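Local coordinates for protein putative nudix hydrolase family member (Chromobacterium violaceum, PDB 3F13) that is a putative magnesium-dependent hydrolase of the Nudix family, whose precise substrate is not established, at residues S13-R18 and F81-V86; R17-I22 and E50-A55. All coordinates share one frame; numbering follows the deposited sequence.

Contact 1: residues S13-R18 and F81-V86; sequences SDLARR and FNAHKV
D14 O and F81 O are joined by a water that donates to both oxygens, just ahead of a parallel strand pairing. L15 follows with an apolar contact, its CB 4.2 Å from A83 CB, while L15 CD2 packs against F81 C. A16 then opens the ladder proper: its N donates to F81 O at 3.0 Å, and its O receives A83 N at 2.8 Å in a nearly straight bond. R17 passes A83 with its side chain on the opposite face of the sheet from those of A16 and R18; its guanidinium goes to E50 O. R18 closes the run, its N donating to A83 O and its O accepting from K85 N, both at 3.0 Å. On the face it shares with N82 and H84, the R18 chain slants across N82 and runs alongside H84, pointing the same way. R18 CD sits 3.4 Å from N82 CG, and a bend at chi3 (67°) places R18 NE 4.0 Å from H84 CE1. R18 CB lies over one face of the H84 imidazole, 4.2 Å from the ring centroid and displaced toward the rim, a CH-pi contact. H84 ND1 is taken by T20 OG1. Strands 16-25 and 82-90 are thus joined in parallel within the mixed sheet of the Nudix fold.

Contact 2: residues R17-I22 and E50-A55; sequences RRATAI and ELRSQA
R17 reaches from strand 16-25 to the carbonyl of E50, just ahead of helix 52-64, the helix of the Nudix box (residues 44-65). Both terminal nitrogens converge on that one oxygen: NH2 donates to E50 O at 2.8 Å and NH1 to the same atom at 3.1 Å. E50 O lies almost exactly in the guanidinium plane, and the two donors come to it from the same face of its carbonyl. A bend at chi3 (-56°) puts NE off the line of the otherwise extended R17 chain. E50 turns its own carboxylate to N47 N and R58 NE instead.

R52, in the first turn of the helix, crosses R17 obliquely. Its chain is bent at chi3 as well (-77°), which places NE beside R17 CB and CD. The R52 guanidinium offers a face to the aliphatic part of R17, with R17 CG 3.8 Å from R52 CZ and above the centre of the group, and the two guanidinium planes stand 80° apart. The cationic ends are therefore not stacked, although R17 NH2 and R52 NE are still only 4.3 Å from each other; a water beside them accepts from both, and from R52 N as well, which probably eases the repulsion. R52 CD also presses on R18 O, and R52 NH2 donates to A83 O on the neighbouring strand 82-90.

At the helix start L51 occupies the N-cap position, where its O accepts the backbone N of A55. The Q54 side chain folds back on this turn, OE1 accepting from L51 N at 3.0 Å with the donor above the amide plane. Farther along the strand, A19 points its methyl at the helix: CB meets R52 CB at 4.1 Å, and A19 CB lies 3.3 Å from R52 O.

Contacts 1 and 2 start from the same strand, 16-25, and share R17 and R18; their centres are 10 Å apart. Strand 82-90 lies beside that strand in the sheet, whereas the start of helix 52-64 packs on the sheet face from which R17 and A19 project. R52 bridges the two contacts: it belongs to contact 2, yet its NH1 packs 3.6 Å from K85 CE of contact 1. Beyond R18 the strand pairing continues, with T20 N 2.9 Å from K85 O. Contact 2 includes part of the Nudix box, which in relatives binds the catalytic magnesium ions; contact 1 lies outside that motif.

Contact 1: residues S13-R18 and F81-V86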
ATOM      1  N   SER B  13      23.780  15.277  11.706  1.00 40.20           N
ATOM      2  CA  SER B  13      23.179  16.585  11.445  1.00 40.41           C
ATOM      3  C   SER B  13      21.683  16.494  11.258  1.00 39.87           C
ATOM      4  O   SER B  13      20.983  17.503  11.384  1.00 40.91           O
ATOM      5  CB  SER B  13      23.743  17.224  10.168  1.00 40.22           C
ATOM      6  OG  SER B  13      25.081  17.647  10.362  1.00 43.72           O
ATOM      7  N   ASP B  14      21.206  15.307  10.897  1.00 38.53           N
ATOM      8  CA  ASP B  14      19.795  15.080  10.541  1.00 37.08           C
ATOM      9  C   ASP B  14      19.544  13.566  10.583  1.00 35.34           C
ATOM     10  O   ASP B  14      20.492  12.771  10.528  1.00 34.14           O
ATOM     11  CB  ASP B  14      19.473  15.555   9.123  1.00 37.99           C
ATOM     12  CG  ASP B  14      19.592  17.052   8.946  1.00 43.38           C
ATOM     13  OD1 ASP B  14      18.742  17.813   9.478  1.00 48.41           O
ATOM     14  OD2 ASP B  14      20.535  17.473   8.235  1.00 46.95           O
ATOM     15  N   LEU B  15      18.274  13.170  10.648  1.00 32.90           N
ATOM     16  CA  LEU B  15      17.897  11.750  10.622  1.00 31.38           C
ATOM     17  C   LEU B  15      17.598  11.269   9.190  1.00 30.32           C
ATOM     18  O   LEU B  15      16.887  11.954   8.438  1.00 31.14           O
ATOM     19  CB  LEU B  15      16.632  11.537  11.471  1.00 30.37           C
ATOM     20  CG  LEU B  15      16.697  11.965  12.936  1.00 29.10           C
ATOM     21  CD1 LEU B  15      15.466  11.456  13.721  1.00 30.89           C
ATOM     22  CD2 LEU B  15      17.998  11.420  13.565  1.00 29.44           C
ATOM     23  N   ALA B  16      18.125  10.110   8.804  1.00 29.70           N
ATOM     24  CA  ALA B  16      17.821   9.540   7.483  1.00 29.29           C
ATOM     25  C   ALA B  16      16.456   8.879   7.444  1.00 28.12           C
ATOM     26  O   ALA B  16      16.031   8.270   8.417  1.00 30.46           O
ATOM     27  CB  ALA B  16      18.896   8.533   7.041  1.00 29.55           C
ATOM     28  N   ARG B  17      15.785   8.976   6.308  1.00 28.04           N
ATOM     29  CA  ARG B  17      14.423   8.386   6.203  1.00 28.07           C
ATOM     30  C   ARG B  17      14.497   6.910   5.861  1.00 28.20           C
ATOM     31  O   ARG B  17      15.141   6.528   4.859  1.00 28.94           O
ATOM     32  CB  ARG B  17      13.614   9.126   5.151  1.00 27.59           C
ATOM     33  CG  ARG B  17      13.287  10.595   5.500  1.00 28.22           C
ATOM     34  CD  ARG B  17      12.473  11.237   4.350  1.00 28.06           C
ATOM     35  NE  ARG B  17      13.215  11.123   3.088  1.00 26.71           N
ATOM     36  CZ  ARG B  17      12.770  10.552   1.962  1.00 28.40           C
ATOM     37  NH1 ARG B  17      13.566  10.505   0.908  1.00 28.98           N
ATOM     38  NH2 ARG B  17      11.535  10.066   1.842  1.00 27.37           N
ATOM     39  N   ARG B  18      13.884   6.053   6.688  1.00 26.93           N
ATOM     40  CA  ARG B  18      13.915   4.628   6.392  1.00 26.64           C
ATOM     41  C   ARG B  18      12.488   4.136   6.332  1.00 26.91           C
ATOM     42  O   ARG B  18      11.620   4.737   6.976  1.00 26.94           O
ATOM     43  CB  ARG B  18      14.686   3.844   7.451  1.00 28.07           C
ATOM     44  CG  ARG B  18      16.193   4.171   7.427  1.00 28.34           C
ATOM     45  CD  ARG B  18      16.980   3.266   8.344  1.00 31.17           C
ATOM     46  NE  ARG B  18      16.999   1.863   7.916  1.00 34.78           N
ATOM     47  CZ  ARG B  18      18.030   1.306   7.283  1.00 36.16           C
ATOM     48  NH1 ARG B  18      17.969   0.031   6.929  1.00 37.87           N
ATOM     49  NH2 ARG B  18      19.106   2.033   6.992  1.00 36.85           N
ATOM     50  N   PHE B  81      19.664   8.043  14.787  1.00 32.17           N
ATOM     51  CA  PHE B  81      20.172   8.187  13.427  1.00 33.20           C
ATOM     52  C   PHE B  81      19.138   8.191  12.292  1.00 31.70           C
ATOM     53  O   PHE B  81      19.399   8.754  11.220  1.00 30.94           O
ATOM     54  CB  PHE B  81      21.172   7.067  13.146  1.00 34.79           C
ATOM     55  CG  PHE B  81      22.471   7.243  13.887  1.00 39.56           C
ATOM     56  CD1 PHE B  81      23.526   7.947  13.308  1.00 44.22           C
ATOM     57  CD2 PHE B  81      22.613   6.750  15.163  1.00 42.76           C
ATOM     58  CE1 PHE B  81      24.724   8.128  14.001  1.00 45.77           C
ATOM     59  CE2 PHE B  81      23.787   6.935  15.869  1.00 45.43           C
ATOM     60  CZ  PHE B  81      24.849   7.630  15.288  1.00 46.37           C
ATOM     61  N   ASN B  82      18.011   7.522  12.527  1.00 31.16           N
ATOM     62  CA  ASN B  82      17.038   7.218  11.483  1.00 30.32           C
ATOM     63  C   ASN B  82      15.601   7.570  11.871  1.00 29.01           C
ATOM     64  O   ASN B  82      15.209   7.483  13.052  1.00 28.26           O
ATOM     65  CB  ASN B  82      17.147   5.736  11.139  1.00 31.52           C
ATOM     66  CG  ASN B  82      18.501   5.415  10.514  1.00 33.80           C
ATOM     67  OD1 ASN B  82      18.952   6.117   9.606  1.00 40.43           O
ATOM     68  ND2 ASN B  82      19.169   4.415  11.029  1.00 36.86           N
ATOM     69  N   ALA B  83      14.819   7.996  10.886  1.00 27.46           N
ATOM     70  CA  ALA B  83      13.385   8.181  11.088  1.00 27.34           C
ATOM     71  C   ALA B  83      12.607   7.134  10.281  1.00 27.45           C
ATOM     72  O   ALA B  83      12.549   7.231   9.069  1.00 27.30           O
ATOM     73  CB  ALA B  83      12.943   9.598  10.697  1.00 27.02           C
ATOM     74  N   HIS B  84      12.011   6.135  10.954  1.00 26.95           N
ATOM     75  CA  HIS B  84      11.361   5.064  10.226  1.00 25.84           C
ATOM     76  C   HIS B  84       9.895   5.394  10.037  1.00 26.20           C
ATOM     77  O   HIS B  84       9.272   5.943  10.952  1.00 26.33           O
ATOM     78  CB  HIS B  84      11.376   3.749  11.031  1.00 26.56           C
ATOM     79  CG  HIS B  84      12.744   3.171  11.235  1.00 26.88           C
ATOM     80  ND1 HIS B  84      13.196   2.054  10.563  1.00 29.86           N
ATOM     81  CD2 HIS B  84      13.754   3.553  12.051  1.00 29.41           C
ATOM     82  CE1 HIS B  84      14.423   1.764  10.968  1.00 30.60           C
ATOM     83  NE2 HIS B  84      14.780   2.652  11.880  1.00 31.60           N
ATOM     84  N   LYS B  85       9.352   5.099   8.863  1.00 25.26           N
ATOM     85  CA  LYS B  85       7.894   4.836   8.798  1.00 24.88           C
ATOM     86  C   LYS B  85       7.701   3.332   8.774  1.00 25.25           C
ATOM     87  O   LYS B  85       8.373   2.611   8.022  1.00 24.17           O
ATOM     88  CB  LYS B  85       7.221   5.478   7.594  1.00 24.66           C
ATOM     89  CG  LYS B  85       6.967   6.977   7.780  1.00 29.34           C
ATOM     90  CD  LYS B  85       6.234   7.599   6.631  1.00 33.72           C
ATOM     91  CE  LYS B  85       6.002   9.068   6.938  1.00 36.63           C
ATOM     92  NZ  LYS B  85       5.175   9.279   8.175  1.00 40.46           N
ATOM     93  N   VAL B  86       6.741   2.853   9.565  1.00 23.24           N
ATOM     94  CA  VAL B  86       6.521   1.424   9.688  1.00 23.68           C
ATOM     95  C   VAL B  86       5.192   1.045   9.046  1.00 23.12           C
ATOM     96  O   VAL B  86       4.197   1.700   9.337  1.00 23.92           O
ATOM     97  CB  VAL B  86       6.468   1.047  11.196  1.00 24.12           C
ATOM     98  CG1 VAL B  86       6.241  -0.477  11.395  1.00 26.59           C
ATOM     99  CG2 VAL B  86       7.785   1.462  11.851  1.00 24.35           C
TER
HETATM  100  O   HOH W   1      21.623   9.820  10.157  1.00 60.56           O

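Contact 2: residues R17-I22 and E50-A55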
ATOM      1  N   ARG B  17      15.785   8.976   6.308  1.00 28.04           N
ATOM      2  CA  ARG B  17      14.423   8.386   6.203  1.00 28.07           C
ATOM      3  C   ARG B  17      14.497   6.910   5.861  1.00 28.20           C
ATOM      4  O   ARG B  17      15.141   6.528   4.859  1.00 28.94           O
ATOM      5  CB  ARG B  17      13.614   9.126   5.151  1.00 27.59           C
ATOM      6  CG  ARG B  17      13.287  10.595   5.500  1.00 28.22           C
ATOM      7  CD  ARG B  17      12.473  11.237   4.350  1.00 28.06           C
ATOM      8  NE  ARG B  17      13.215  11.123   3.088  1.00 26.71           N
ATOM      9  CZ  ARG B  17      12.770  10.552   1.962  1.00 28.40           C
ATOM     10  NH1 ARG B  17      13.566  10.505   0.908  1.00 28.98           N
ATOM     11  NH2 ARG B  17      11.535  10.066   1.842  1.00 27.37           N
ATOM     12  N   ARG B  18      13.884   6.053   6.688  1.00 26.93           N
ATOM     13  CA  ARG B  18      13.915   4.628   6.392  1.00 26.64           C
ATOM     14  C   ARG B  18      12.488   4.136   6.332  1.00 26.91           C
ATOM     15  O   ARG B  18      11.620   4.737   6.976  1.00 26.94           O
ATOM     16  CB  ARG B  18      14.686   3.844   7.451  1.00 28.07           C
ATOM     17  CG  ARG B  18      16.193   4.171   7.427  1.00 28.34           C
ATOM     18  CD  ARG B  18      16.980   3.266   8.344  1.00 31.17           C
ATOM     19  NE  ARG B  18      16.999   1.863   7.916  1.00 34.78           N
ATOM     20  CZ  ARG B  18      18.030   1.306   7.283  1.00 36.16           C
ATOM     21  NH1 ARG B  18      17.969   0.031   6.929  1.00 37.87           N
ATOM     22  NH2 ARG B  18      19.106   2.033   6.992  1.00 36.85           N
ATOM     23  N   ALA B  19      12.241   3.083   5.549  1.00 26.48           N
ATOM     24  CA  ALA B  19      10.927   2.397   5.609  1.00 25.33           C
ATOM     25  C   ALA B  19      11.146   1.040   6.264  1.00 24.98           C
ATOM     26  O   ALA B  19      12.187   0.422   6.049  1.00 27.40           O
ATOM     27  CB  ALA B  19      10.305   2.200   4.206  1.00 25.67           C
ATOM     28  N   THR B  20      10.181   0.547   7.037  1.00 25.45           N
ATOM     29  CA  THR B  20      10.362  -0.745   7.676  1.00 25.47           C
ATOM     30  C   THR B  20       9.058  -1.497   7.485  1.00 25.36           C
ATOM     31  O   THR B  20       7.997  -0.855   7.632  1.00 24.14           O
ATOM     32  CB  THR B  20      10.632  -0.544   9.175  1.00 26.51           C
ATOM     33  OG1 THR B  20      11.936   0.054   9.318  1.00 30.02           O
ATOM     34  CG2 THR B  20      10.564  -1.877   9.954  1.00 26.29           C
ATOM     35  N   ALA B  21       9.123  -2.790   7.126  1.00 25.06           N
ATOM     36  CA  ALA B  21       7.899  -3.621   6.884  1.00 24.84           C
ATOM     37  C   ALA B  21       7.639  -4.621   7.972  1.00 25.85           C
ATOM     38  O   ALA B  21       8.557  -5.322   8.426  1.00 24.73           O
ATOM     39  CB  ALA B  21       8.024  -4.407   5.562  1.00 25.60           C
ATOM     40  N   ILE B  22       6.378  -4.724   8.343  1.00 24.23           N
ATOM     41  CA  ILE B  22       5.914  -5.819   9.164  1.00 24.61           C
ATOM     42  C   ILE B  22       5.115  -6.694   8.239  1.00 24.58           C
ATOM     43  O   ILE B  22       4.060  -6.269   7.761  1.00 23.45           O
ATOM     44  CB  ILE B  22       4.968  -5.346  10.265  1.00 25.24           C
ATOM     45  CG1 ILE B  22       5.729  -4.562  11.350  1.00 27.27           C
ATOM     46  CG2 ILE B  22       4.223  -6.584  10.841  1.00 24.19           C
ATOM     47  CD1 ILE B  22       6.867  -3.760  10.871  1.00 32.78           C
ATOM     48  N   GLU B  50      12.229  10.143  -3.260  1.00 30.84           N
ATOM     49  CA  GLU B  50      11.477   8.895  -3.135  1.00 30.46           C
ATOM     50  C   GLU B  50      10.790   8.865  -1.783  1.00 29.14           C
ATOM     51  O   GLU B  50      11.461   8.964  -0.751  1.00 28.01           O
ATOM     52  CB  GLU B  50      12.441   7.701  -3.174  1.00 30.25           C
ATOM     53  CG  GLU B  50      11.776   6.336  -3.193  1.00 33.74           C
ATOM     54  CD  GLU B  50      12.793   5.202  -3.149  1.00 34.75           C
ATOM     55  OE1 GLU B  50      12.594   4.194  -3.879  1.00 36.98           O
ATOM     56  OE2 GLU B  50      13.790   5.330  -2.399  1.00 35.49           O
ATOM     57  N   LEU B  51       9.465   8.721  -1.782  1.00 27.62           N
ATOM     58  CA  LEU B  51       8.733   8.540  -0.537  1.00 26.79           C
ATOM     59  C   LEU B  51       9.127   7.227   0.152  1.00 26.05           C
ATOM     60  O   LEU B  51       9.553   6.273  -0.503  1.00 25.37           O
ATOM     61  CB  LEU B  51       7.245   8.484  -0.857  1.00 25.72           C
ATOM     62  CG  LEU B  51       6.709   9.769  -1.475  1.00 27.67           C
ATOM     63  CD1 LEU B  51       5.264   9.556  -1.992  1.00 32.08           C
ATOM     64  CD2 LEU B  51       6.748  10.921  -0.465  1.00 30.13           C
ATOM     65  N   ARG B  52       9.001   7.175   1.469  1.00 25.09           N
ATOM     66  CA  ARG B  52       9.242   5.922   2.200  1.00 25.19           C
ATOM     67  C   ARG B  52       8.342   4.786   1.731  1.00 25.67           C
ATOM     68  O   ARG B  52       8.746   3.630   1.709  1.00 25.57           O
ATOM     69  CB  ARG B  52       9.164   6.157   3.714  1.00 25.67           C
ATOM     70  CG  ARG B  52      10.517   6.672   4.196  1.00 24.16           C
ATOM     71  CD  ARG B  52      10.509   7.253   5.584  1.00 25.01           C
ATOM     72  NE  ARG B  52       9.927   8.587   5.599  1.00 26.13           N
ATOM     73  CZ  ARG B  52       9.886   9.370   6.687  1.00 26.68           C
ATOM     74  NH1 ARG B  52       9.303  10.539   6.612  1.00 28.57           N
ATOM     75  NH2 ARG B  52      10.460   9.001   7.844  1.00 27.17           N
ATOM     76  N   SER B  53       7.130   5.116   1.310  1.00 25.87           N
ATOM     77  CA  SER B  53       6.243   4.040   0.894  1.00 26.63           C
ATOM     78  C   SER B  53       6.771   3.488  -0.429  1.00 26.75           C
ATOM     79  O   SER B  53       6.658   2.302  -0.668  1.00 29.07           O
ATOM     80  CB  SER B  53       4.823   4.555   0.723  1.00 26.50           C
ATOM     81  OG  SER B  53       4.831   5.712  -0.088  1.00 26.71           O
ATOM     82  N   GLN B  54       7.439   4.323  -1.245  1.00 27.63           N
ATOM     83  CA  GLN B  54       8.046   3.838  -2.492  1.00 27.93           C
ATOM     84  C   GLN B  54       9.274   2.991  -2.182  1.00 27.72           C
ATOM     85  O   GLN B  54       9.496   1.921  -2.755  1.00 27.95           O
ATOM     86  CB  GLN B  54       8.510   5.004  -3.362  1.00 27.59           C
ATOM     87  CG  GLN B  54       7.397   5.697  -4.073  1.00 30.71           C
ATOM     88  CD  GLN B  54       7.905   6.894  -4.863  1.00 32.43           C
ATOM     89  OE1 GLN B  54       8.044   7.987  -4.325  1.00 31.86           O
ATOM     90  NE2 GLN B  54       8.184   6.683  -6.148  1.00 36.92           N
ATOM     91  N   ALA B  55      10.095   3.507  -1.302  1.00 27.53           N
ATOM     92  CA  ALA B  55      11.281   2.799  -0.926  1.00 28.00           C
ATOM     93  C   ALA B  55      10.909   1.438  -0.308  1.00 27.83           C
ATOM     94  O   ALA B  55      11.584   0.438  -0.519  1.00 28.11           O
ATOM     95  CB  ALA B  55      12.075   3.657   0.034  1.00 28.97           C
TER
HETATM   96  O   HOH W   2       8.579   9.896   3.115  1.00 16.00           O